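Local coordinates for catechol 2,3-dioxygenase (Pseudomonas sp. KL28, PDB 3HPY) that cleaves the aromatic ring of catechols beside the hydroxyl pair with molecular oxygen, as an iron-dependent extradiol dioxygenase of an alkylphenol degradation pathway, at the interface of chains A and B and the interface of chains A and C. Coordinates in Å, arbitrary orientation; residue numbers count along the deposited sequence, not the author numbering. Chains: chain A/B/C, Catechol 2,3-dioxygenase.

Contacts 1 and 2 belong to one two-fold interface between chains A and B: the centres of their C-alpha atoms lie about 5 Å apart, and they share A:Trp224, B:Glu225 and B:Leu228. Helix 224-236 supplies residues to both; contact 2 holds the paired tryptophans, and contact 1 continues along the helix of B to an ion pair. Contact 3 sets a loop and strand 282-284 of chain A against loops of chain C, about 20 Å from contact 1 and about 24 Å from contact 2, centre to centre. Chain A thus uses separate surfaces for two neighbours in the homotetramer.

Contact 1: the interface of chains A and B. Residues chain A 224, 247, 254; chain B 225, 228, 232.
A:Arg247 and B:Asp232 form a two-pronged salt bridge between subunits of this extradiol dioxygenase. The guanidinium comes side-on: NH2 of A:Arg247 donates to OD2 of B:Asp232 at 2.8 Å, while NE of A:Arg247 reaches OD1 of B:Asp232 at 3.2 Å. Both oxygens accept through their syn lone pairs, although the two planes are 30° apart, a twist that leaves each oxygen tilted from the guanidinium plane. Arginine suits the place because its paired N-H groups match the two carboxylate oxygens and fix its rotation.

Beside the ion pair, B:Leu228 packs between A:Trp224 and A:Cys254, its branched end letting CD2 touch both. This methyl lies over one face of the indole, 3.8 Å from CG of A:Trp224 and offset toward the rim. The same CD2 of B:Leu228 meets SG of A:Cys254 at 3.6 Å, where a small, polarisable thiol can take the methyl closely. CB of B:Leu228 passes NE1 of A:Trp224 at 3.5 Å, and a turn earlier CA of B:Glu225 sits 3.8 Å from CD1 of A:Trp224.

Further out, B:Glu225, B:Leu228 and B:Asp232 line one side of helix 224-236. A:Arg247, from the short strand 246-247, reaches the helix by bending its chain at chi2 (88°) and chi3, which carries the guanidinium past the CD1 methyl of B:Leu228. A:Cys254, at the start of strand 253-259, sets its SG toward B:Leu228, anti to the carbonyl carbon (chi1 -37°).

Contact 2: the interface of chains A and B. Residues chain A 224-225, 228, 245-246; chain B 224-225, 228, 245-246.
A:Trp224 and B:Trp224 stack face to face across the two-fold axis, their indole planes within 5° of parallel, while the side chains cross at about a right angle. The six-membered rings have centroids 4.4 Å apart; the five-membered rings overlap more closely, with carbon contacts too short to trust. Away from its twin, each indole is backed by a leucine of the opposite chain. A:Leu228 lays CB over the five-membered ring of B:Trp224, 3.6 Å from its CE2, whereas the twin leucine uses a methyl. Tryptophan suits the axis, offering two broad faces and an N-H donor. Beyond the indoles each Pro245 ring meets the partner's backbone, CG of A:Pro245 4.0 Å from CA of B:Thr246.

Direct hydrogen bonds tie the stack to the helix starts. NE1 of B:Trp224 donates to the backbone O of A:Trp224 at 3.0 Å, and NE1 of A:Trp224 returns a 2.9 Å bond to O of B:Trp224. Each accepting oxygen lies in the donating indole's plane, but the donor stands well above the carbonyl plane and the bonds are bent (139° and 131° at H).

Through water, OE2 of A:Glu225 meets water 1, which reaches N of B:Trp224, and water 2, which reaches N of B:Glu225. Water 3 joins N of A:Glu225 to OE2 of B:Glu225. Carboxylates near the partner's helix N-terminus may be favoured electrostatically. These reciprocal contacts fasten helix 224-236 to its counterpart and help hold this subunit pair within the homotetramer.

Contact 3: the interface of chains A and C. Residues chain A 273, 279-280, 282; chain C 51, 133, 136.
The ring of A:Tyr279 carries the side chain of C:Arg51 across one face. CD of C:Arg51 sits over the ring centre, 3.8 Å from the centroid, and the guanidinium continues over the ring edge with its plane only 17° from that of the ring. CD1 of A:Tyr279 lies 3.5 Å from CZ of C:Arg51, so the flat cation rests partly on the aromatic carbon. Arginine fits because its methylenes pack on tyrosine while its tip stays polar; the chain is extended from CG to NE (chi3 -174°), which carries that tip past the ring. A:Leu282 borders the guanidinium, its CD2 3.7 Å from NH2 of C:Arg51, and extends the apolar patch through CD1, 3.9 Å from CG of C:Pro136, whose rigid ring offers the methyl a compact surface.

At the polar rim, waters complete the join between these subunits of the homotetramer. Water 4 links the phenol OH of A:Tyr279 to the backbone N of C:Arg51, water 6 links N of A:Glu280 to NH1 of C:Arg51, and water 5 links O of A:Glu280 to NH2 of C:Arg51. NH1 of C:Arg51 also donates directly to the carbonyl O of A:Glu280 at 2.7 Å, nearly straight (165° at H) and on a lone pair in the carbonyl plane.

Contact 1: the interface of chains A and B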
loop_
_atom_site.group_PDB
_atom_site.type_symbol
_atom_site.label_atom_id
_atom_site.label_comp_id
_atom_site.label_asym_id
_atom_site.label_seq_id
_atom_site.Cartn_x
_atom_site.Cartn_y
_atom_site.Cartn_z
ATOM N N TRP A 224 2.703 3.465 4.308
ATOM C CA TRP A 224 2.793 2.407 5.364
ATOM C C TRP A 224 3.784 1.339 4.832
ATOM O O TRP A 224 4.504 0.735 5.635
ATOM C CB TRP A 224 1.394 1.791 5.813
ATOM C CG TRP A 224 1.314 0.536 6.758
ATOM C CD1 TRP A 224 0.664 -0.665 6.532
ATOM C CD2 TRP A 224 1.889 0.360 8.071
ATOM N NE1 TRP A 224 0.826 -1.541 7.563
ATOM C CE2 TRP A 224 1.580 -0.951 8.544
ATOM C CE3 TRP A 224 2.674 1.199 8.876
ATOM C CZ2 TRP A 224 2.037 -1.430 9.791
ATOM C CZ3 TRP A 224 3.126 0.718 10.117
ATOM C CH2 TRP A 224 2.806 -0.582 10.558
ATOM N N ARG A 247 0.818 1.780 15.085
ATOM C CA ARG A 247 0.059 3.028 15.009
ATOM C C ARG A 247 0.230 3.790 16.320
ATOM O O ARG A 247 0.232 3.190 17.394
ATOM C CB ARG A 247 -1.434 2.736 14.796
ATOM C CG ARG A 247 -2.349 3.947 15.030
ATOM C CD ARG A 247 -2.547 4.791 13.780
ATOM N NE ARG A 247 -3.370 4.102 12.787
ATOM C CZ ARG A 247 -3.752 4.639 11.633
ATOM N NH1 ARG A 247 -3.387 5.877 11.327
ATOM N NH2 ARG A 247 -4.495 3.938 10.784
ATOM N N CYS A 254 1.438 5.970 11.819
ATOM C CA CYS A 254 2.194 4.726 11.977
ATOM C C CYS A 254 3.639 5.057 12.287
ATOM O O CYS A 254 4.070 6.186 12.063
ATOM C CB CYS A 254 2.099 3.924 10.688
ATOM S SG CYS A 254 0.491 4.105 9.982
ATOM N N GLU B 225 -1.494 -2.952 4.182
ATOM C CA GLU B 225 -2.379 -1.935 4.732
ATOM C C GLU B 225 -3.572 -2.599 5.401
ATOM O O GLU B 225 -4.159 -2.057 6.340
ATOM C CB GLU B 225 -2.836 -0.946 3.640
ATOM C CG GLU B 225 -2.053 0.380 3.687
ATOM C CD GLU B 225 -2.441 1.383 2.596
ATOM O OE1 GLU B 225 -3.641 1.527 2.287
ATOM O OE2 GLU B 225 -1.528 2.045 2.061
ATOM N N LEU B 228 -2.651 -3.274 8.915
ATOM C CA LEU B 228 -2.780 -2.074 9.745
ATOM C C LEU B 228 -4.240 -1.850 10.148
ATOM O O LEU B 228 -4.543 -1.558 11.312
ATOM C CB LEU B 228 -2.257 -0.852 8.968
ATOM C CG LEU B 228 -2.533 0.571 9.500
ATOM C CD1 LEU B 228 -2.143 0.677 10.964
ATOM C CD2 LEU B 228 -1.753 1.588 8.675
ATOM N N ASP B 232 -6.058 -1.635 13.804
ATOM C CA ASP B 232 -6.913 -0.530 14.258
ATOM C C ASP B 232 -8.228 -1.053 14.832
ATOM O O ASP B 232 -8.695 -0.606 15.891
ATOM C CB ASP B 232 -7.259 0.409 13.092
ATOM C CG ASP B 232 -6.133 1.352 12.723
ATOM O OD1 ASP B 232 -5.198 1.540 13.531
ATOM O OD2 ASP B 232 -6.208 1.922 11.607
#

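Contact 2: the interface of chains A and B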
loop_
_atom_site.group_PDB
_atom_site.type_symbol
_atom_site.label_atom_id
_atom_site.label_comp_id
_atom_site.label_asym_id
_atom_site.label_seq_id
_atom_site.Cartn_x
_atom_site.Cartn_y
_atom_site.Cartn_z
ATOM N N TRP A 224 2.703 3.465 4.308
ATOM C CA TRP A 224 2.793 2.407 5.364
ATOM C C TRP A 224 3.784 1.339 4.832
ATOM O O TRP A 224 4.504 0.735 5.635
ATOM C CB TRP A 224 1.394 1.791 5.813
ATOM C CG TRP A 224 1.314 0.536 6.758
ATOM C CD1 TRP A 224 0.664 -0.665 6.532
ATOM C CD2 TRP A 224 1.889 0.360 8.071
ATOM N NE1 TRP A 224 0.826 -1.541 7.563
ATOM C CE2 TRP A 224 1.580 -0.951 8.544
ATOM C CE3 TRP A 224 2.674 1.199 8.876
ATOM C CZ2 TRP A 224 2.037 -1.430 9.791
ATOM C CZ3 TRP A 224 3.126 0.718 10.117
ATOM C CH2 TRP A 224 2.806 -0.582 10.558
ATOM N N GLU A 225 3.836 1.073 3.529
ATOM C CA GLU A 225 4.754 0.050 3.040
ATOM C C GLU A 225 6.205 0.464 3.212
ATOM O O GLU A 225 7.067 -0.381 3.444
ATOM C CB GLU A 225 4.465 -0.309 1.577
ATOM C CG GLU A 225 3.030 -0.784 1.357
ATOM C CD GLU A 225 2.898 -1.810 0.244
ATOM O OE1 GLU A 225 3.818 -1.889 -0.602
ATOM O OE2 GLU A 225 1.867 -2.526 0.215
ATOM N N LEU A 228 7.240 -0.522 6.598
ATOM C CA LEU A 228 7.564 -1.941 6.683
ATOM C C LEU A 228 8.990 -2.120 6.163
ATOM O O LEU A 228 9.809 -2.802 6.778
ATOM C CB LEU A 228 6.590 -2.763 5.828
ATOM C CG LEU A 228 6.931 -4.250 5.672
ATOM C CD1 LEU A 228 6.877 -4.933 7.038
ATOM C CD2 LEU A 228 5.962 -4.905 4.698
ATOM N N PRO A 245 7.019 -1.596 13.913
ATOM C CA PRO A 245 5.923 -0.926 13.216
ATOM C C PRO A 245 4.577 -0.995 13.917
ATOM O O PRO A 245 4.108 -2.071 14.299
ATOM C CB PRO A 245 5.936 -1.590 11.841
ATOM C CG PRO A 245 6.334 -2.973 12.156
ATOM C CD PRO A 245 7.435 -2.809 13.185
ATOM N N THR A 246 3.963 0.171 14.084
ATOM C CA THR A 246 2.676 0.257 14.748
ATOM C C THR A 246 2.029 1.627 14.547
ATOM O O THR A 246 2.616 2.513 13.924
ATOM C CB THR A 246 2.838 0.012 16.253
ATOM O OG1 THR A 246 1.551 -0.186 16.849
ATOM C CG2 THR A 246 3.532 1.214 16.910
ATOM N N TRP B 224 -0.458 -5.353 3.225
ATOM C CA TRP B 224 0.144 -4.768 4.412
ATOM C C TRP B 224 -0.776 -3.696 5.020
ATOM O O TRP B 224 -0.834 -3.537 6.235
ATOM C CB TRP B 224 1.493 -4.150 4.046
ATOM C CG TRP B 224 2.215 -3.467 5.194
ATOM C CD1 TRP B 224 2.768 -2.220 5.179
ATOM C CD2 TRP B 224 2.516 -4.019 6.490
ATOM N NE1 TRP B 224 3.397 -1.959 6.378
ATOM C CE2 TRP B 224 3.259 -3.045 7.199
ATOM C CE3 TRP B 224 2.233 -5.240 7.119
ATOM C CZ2 TRP B 224 3.726 -3.254 8.505
ATOM C CZ3 TRP B 224 2.697 -5.452 8.418
ATOM C CH2 TRP B 224 3.435 -4.462 9.096
ATOM N N GLU B 225 -1.494 -2.952 4.182
ATOM C CA GLU B 225 -2.379 -1.935 4.732
ATOM C C GLU B 225 -3.572 -2.599 5.401
ATOM O O GLU B 225 -4.159 -2.057 6.340
ATOM C CB GLU B 225 -2.836 -0.946 3.640
ATOM C CG GLU B 225 -2.053 0.380 3.687
ATOM C CD GLU B 225 -2.441 1.383 2.596
ATOM O OE1 GLU B 225 -3.641 1.527 2.287
ATOM O OE2 GLU B 225 -1.528 2.045 2.061
ATOM N N LEU B 228 -2.651 -3.274 8.915
ATOM C CA LEU B 228 -2.780 -2.074 9.745
ATOM C C LEU B 228 -4.240 -1.850 10.148
ATOM O O LEU B 228 -4.543 -1.558 11.312
ATOM C CB LEU B 228 -2.257 -0.852 8.968
ATOM C CG LEU B 228 -2.533 0.571 9.500
ATOM C CD1 LEU B 228 -2.143 0.677 10.964
ATOM C CD2 LEU B 228 -1.753 1.588 8.675
ATOM N N PRO B 245 1.668 -5.389 14.738
ATOM C CA PRO B 245 1.940 -5.649 13.321
ATOM C C PRO B 245 3.419 -5.656 12.992
ATOM O O PRO B 245 4.129 -4.701 13.284
ATOM C CB PRO B 245 1.192 -4.525 12.613
ATOM C CG PRO B 245 1.251 -3.418 13.602
ATOM C CD PRO B 245 0.960 -4.109 14.901
ATOM N N THR B 246 3.882 -6.736 12.376
ATOM C CA THR B 246 5.288 -6.842 12.019
ATOM C C THR B 246 5.517 -7.913 10.964
ATOM O O THR B 246 4.557 -8.455 10.407
ATOM C CB THR B 246 6.139 -7.162 13.269
ATOM O OG1 THR B 246 7.529 -7.139 12.928
ATOM C CG2 THR B 246 5.785 -8.533 13.819
HETATM O O HOH W 1 1.124 -5.317 0.902
HETATM O O HOH W 2 -0.412 -2.315 1.574
HETATM O O HOH W 3 1.530 1.772 2.032
#

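Contact 3: the interface of chains A and C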
loop_
_atom_site.group_PDB
_atom_site.type_symbol
_atom_site.label_atom_id
_atom_site.label_comp_id
_atom_site.label_asym_id
_atom_site.label_seq_id
_atom_site.Cartn_x
_atom_site.Cartn_y
_atom_site.Cartn_z
ATOM N N TYR A 273 -3.459 13.305 10.421
ATOM C CA TYR A 273 -4.560 14.079 9.862
ATOM C C TYR A 273 -4.012 15.466 9.542
ATOM O O TYR A 273 -2.806 15.675 9.601
ATOM C CB TYR A 273 -5.746 14.153 10.837
ATOM C CG TYR A 273 -5.439 14.603 12.259
ATOM C CD1 TYR A 273 -5.411 15.957 12.604
ATOM C CD2 TYR A 273 -5.228 13.666 13.271
ATOM C CE1 TYR A 273 -5.187 16.361 13.930
ATOM C CE2 TYR A 273 -4.998 14.056 14.591
ATOM C CZ TYR A 273 -4.977 15.403 14.915
ATOM O OH TYR A 273 -4.722 15.771 16.221
ATOM N N TYR A 279 -8.503 24.865 14.546
ATOM C CA TYR A 279 -9.016 23.682 15.225
ATOM C C TYR A 279 -8.699 23.645 16.714
ATOM O O TYR A 279 -7.700 24.203 17.167
ATOM C CB TYR A 279 -8.444 22.413 14.600
ATOM C CG TYR A 279 -8.916 22.091 13.206
ATOM C CD1 TYR A 279 -8.464 20.934 12.567
ATOM C CD2 TYR A 279 -9.822 22.911 12.526
ATOM C CE1 TYR A 279 -8.894 20.593 11.300
ATOM C CE2 TYR A 279 -10.261 22.578 11.242
ATOM C CZ TYR A 279 -9.789 21.412 10.637
ATOM O OH TYR A 279 -10.197 21.055 9.373
ATOM N N GLU A 280 -9.563 22.972 17.462
ATOM C CA GLU A 280 -9.369 22.788 18.891
ATOM C C GLU A 280 -8.510 21.539 19.045
ATOM O O GLU A 280 -8.599 20.627 18.237
ATOM C CB GLU A 280 -10.719 22.597 19.578
ATOM C CG GLU A 280 -11.407 23.902 19.871
ATOM C CD GLU A 280 -10.665 24.675 20.921
ATOM O OE1 GLU A 280 -10.487 24.118 22.028
ATOM O OE2 GLU A 280 -10.257 25.824 20.649
ATOM N N LEU A 282 -6.930 17.910 20.384
ATOM C CA LEU A 282 -7.499 16.642 20.807
ATOM C C LEU A 282 -6.802 16.386 22.129
ATOM O O LEU A 282 -5.736 16.943 22.377
ATOM C CB LEU A 282 -7.163 15.541 19.807
ATOM C CG LEU A 282 -7.688 15.822 18.402
ATOM C CD1 LEU A 282 -7.467 14.594 17.523
ATOM C CD2 LEU A 282 -9.164 16.175 18.468
ATOM N N ARG C 51 -13.594 19.236 9.922
ATOM C CA ARG C 51 -14.314 19.635 11.123
ATOM C C ARG C 51 -15.420 20.641 10.870
ATOM O O ARG C 51 -16.397 20.684 11.612
ATOM C CB ARG C 51 -13.342 20.178 12.165
ATOM C CG ARG C 51 -12.227 19.196 12.467
ATOM C CD ARG C 51 -11.650 19.464 13.824
ATOM N NE ARG C 51 -10.476 18.650 14.110
ATOM C CZ ARG C 51 -9.667 18.883 15.137
ATOM N NH1 ARG C 51 -9.920 19.893 15.957
ATOM N NH2 ARG C 51 -8.595 18.135 15.331
ATOM N N GLU C 133 -13.372 13.798 21.185
ATOM C CA GLU C 133 -12.265 14.754 21.258
ATOM C C GLU C 133 -11.267 14.291 22.302
ATOM O O GLU C 133 -10.206 14.897 22.476
ATOM C CB GLU C 133 -12.792 16.130 21.651
ATOM C CG GLU C 133 -14.161 16.388 21.062
ATOM C CD GLU C 133 -14.705 17.749 21.397
ATOM O OE1 GLU C 133 -14.596 18.163 22.571
ATOM O OE2 GLU C 133 -15.256 18.396 20.479
ATOM N N PRO C 136 -9.495 9.906 20.956
ATOM C CA PRO C 136 -10.129 9.641 19.662
ATOM C C PRO C 136 -9.531 8.463 18.905
ATOM O O PRO C 136 -8.327 8.214 18.973
ATOM C CB PRO C 136 -9.923 10.953 18.912
ATOM C CG PRO C 136 -8.596 11.409 19.420
ATOM C CD PRO C 136 -8.725 11.164 20.908
HETATM O O HOH W 4 -12.771 21.561 8.592
HETATM O O HOH W 5 -6.412 19.068 16.812
HETATM O O HOH W 6 -11.933 21.732 16.245
#